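Local coordinates for protein putative enoyl-CoA hydratase/isomerase (Mycobacterium abscessus, PDB 3RSI) that probably acts as a hydro-lyase of lipid metabolism, as expected of a member of the enoyl-CoA hydratase/isomerase (crotonase-like) family, at residues Arg9-Glu14 against Thr35-Gln40. Numbering follows the deposited sequence.
Sequences RELLVE and TNMVSQ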
# COMPACT_ATOMS: atom_id res chain seq x y z
N ARG B 9 -21.52 -21.43 23.51
CA ARG B 9 -20.14 -21.67 23.03
C ARG B 9 -19.43 -20.34 22.72
O ARG B 9 -20.08 -19.38 22.34
CB ARG B 9 -20.16 -22.55 21.78
CG ARG B 9 -19.08 -23.62 21.77
CD ARG B 9 -19.24 -24.59 20.59
NE ARG B 9 -18.62 -24.03 19.40
CZ ARG B 9 -17.54 -24.51 18.78
NH1 ARG B 9 -17.08 -23.86 17.71
NH2 ARG B 9 -16.91 -25.61 19.19
N GLU B 10 -18.11 -20.28 22.90
CA GLU B 10 -17.39 -19.01 22.74
C GLU B 10 -17.19 -18.63 21.28
O GLU B 10 -17.03 -17.44 20.94
CB GLU B 10 -16.05 -19.03 23.49
CG GLU B 10 -16.23 -19.07 24.99
CD GLU B 10 -14.92 -19.24 25.70
OE1 GLU B 10 -14.05 -18.37 25.54
OE2 GLU B 10 -14.76 -20.24 26.42
N LEU B 11 -17.19 -19.63 20.40
CA LEU B 11 -17.29 -19.38 18.97
C LEU B 11 -18.48 -20.14 18.40
O LEU B 11 -18.48 -21.39 18.36
CB LEU B 11 -16.00 -19.78 18.27
CG LEU B 11 -15.85 -19.43 16.80
CD1 LEU B 11 -15.59 -17.93 16.64
CD2 LEU B 11 -14.70 -20.24 16.16
N LEU B 12 -19.51 -19.40 18.00
CA LEU B 12 -20.66 -19.99 17.34
C LEU B 12 -20.34 -20.30 15.88
O LEU B 12 -19.72 -19.51 15.18
CB LEU B 12 -21.88 -19.08 17.41
CG LEU B 12 -22.34 -18.67 18.81
CD1 LEU B 12 -23.47 -17.65 18.72
CD2 LEU B 12 -22.76 -19.90 19.62
N VAL B 13 -20.74 -21.49 15.44
CA VAL B 13 -20.50 -21.92 14.07
C VAL B 13 -21.85 -22.29 13.46
O VAL B 13 -22.54 -23.21 13.95
CB VAL B 13 -19.52 -23.10 14.01
CG1 VAL B 13 -19.35 -23.61 12.55
CG2 VAL B 13 -18.17 -22.70 14.61
N GLU B 14 -22.24 -21.55 12.43
CA GLU B 14 -23.51 -21.73 11.75
C GLU B 14 -23.28 -21.95 10.25
O GLU B 14 -22.59 -21.18 9.59
CB GLU B 14 -24.38 -20.48 11.99
CG GLU B 14 -25.50 -20.26 10.97
CD GLU B 14 -26.21 -18.93 11.11
OE1 GLU B 14 -25.91 -18.18 12.07
OE2 GLU B 14 -27.09 -18.64 10.25
N THR B 35 -8.28 -18.59 25.25
CA THR B 35 -7.60 -19.81 24.80
C THR B 35 -8.63 -20.75 24.19
O THR B 35 -8.40 -21.33 23.13
CB THR B 35 -6.89 -20.51 25.96
OG1 THR B 35 -7.84 -20.77 26.99
CG2 THR B 35 -5.77 -19.63 26.51
N ASN B 36 -9.78 -20.85 24.84
CA ASN B 36 -10.90 -21.64 24.36
C ASN B 36 -11.40 -21.27 22.96
O ASN B 36 -11.57 -22.14 22.10
CB ASN B 36 -12.07 -21.46 25.33
CG ASN B 36 -12.83 -22.70 25.56
OD1 ASN B 36 -13.13 -23.44 24.63
ND2 ASN B 36 -13.16 -22.97 26.84
N MET B 37 -11.68 -19.99 22.77
CA MET B 37 -12.11 -19.45 21.49
C MET B 37 -11.05 -19.72 20.43
O MET B 37 -11.37 -20.07 19.31
CB MET B 37 -12.39 -17.94 21.59
CG MET B 37 -13.17 -17.41 20.39
SD MET B 37 -13.33 -15.65 20.30
CE MET B 37 -14.24 -15.36 21.83
N VAL B 38 -9.79 -19.56 20.79
CA VAL B 38 -8.72 -19.77 19.82
C VAL B 38 -8.64 -21.24 19.41
O VAL B 38 -8.50 -21.53 18.22
CB VAL B 38 -7.35 -19.23 20.30
CG1 VAL B 38 -6.24 -19.63 19.32
CG2 VAL B 38 -7.39 -17.71 20.46
N SER B 39 -8.77 -22.17 20.35
CA SER B 39 -8.89 -23.61 20.00
C SER B 39 -10.08 -23.87 19.07
O SER B 39 -9.98 -24.64 18.11
CB SER B 39 -9.02 -24.49 21.24
OG SER B 39 -7.88 -24.32 22.05
N GLN B 40 -11.21 -23.23 19.37
CA GLN B 40 -12.41 -23.40 18.56
C GLN B 40 -12.20 -22.79 17.17
O GLN B 40 -12.70 -23.33 16.18
CB GLN B 40 -13.64 -22.81 19.27
CG GLN B 40 -14.07 -23.62 20.51
CD GLN B 40 -15.14 -22.93 21.35
OE1 GLN B 40 -15.57 -21.81 21.03
NE2 GLN B 40 -15.58 -23.59 22.43
O HOH W 1 -14.98 -24.64 16.21
O HOH W 2 -17.07 -22.77 24.57
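Gln40, reaching from the first turns of helix 35-50, meets Leu11 at the start of strand 11-16 through its amide oxygen, a compact example of a side chain serving a backbone. Its OE1 accepts from Leu11 N at 2.8 Å, the donor lying nearly on the line of the amide C=O although the bond is bent at the hydrogen (N-H...O 132°). Gln40 CG stands anti to the carbonyl carbon (chi1 -70°) and the chain is extended beyond it; the side chains of Gln40 and Arg9 slide past each other in opposite directions, the amide stacked on one face of the guanidinium, planes 10° apart, with Gln40 CD 3.8 Å from the guanidinium plane, over its centre. That guanidinium is in turn held side-on, NE and NH1 both donating to Leu11 O from opposite faces of the carbonyl plane. Two waters extend the polar network: one joins Arg9 NH1 to Gln40 O, the other accepts from Glu10 N and Gln40 NE2. The fold is the crotonase type, and here the first edge strand of its N-terminal sheet, paired with strand 19-24, lies against helix 35-50, the first helix after that strand pair. Leu11 CB makes an apolar contact with Met37 CG at 4.3 Å, and Leu11 also touches Phe41 and Ala44 farther along the helix; the Met37 CE methyl approaches backbone Glu10 O to 3.6 Å. At the helix start, the side chains of Glu10 and Asn36 cross at about a right angle, and Glu10 OE1 is hydrogen-bonded to Ser34 OG.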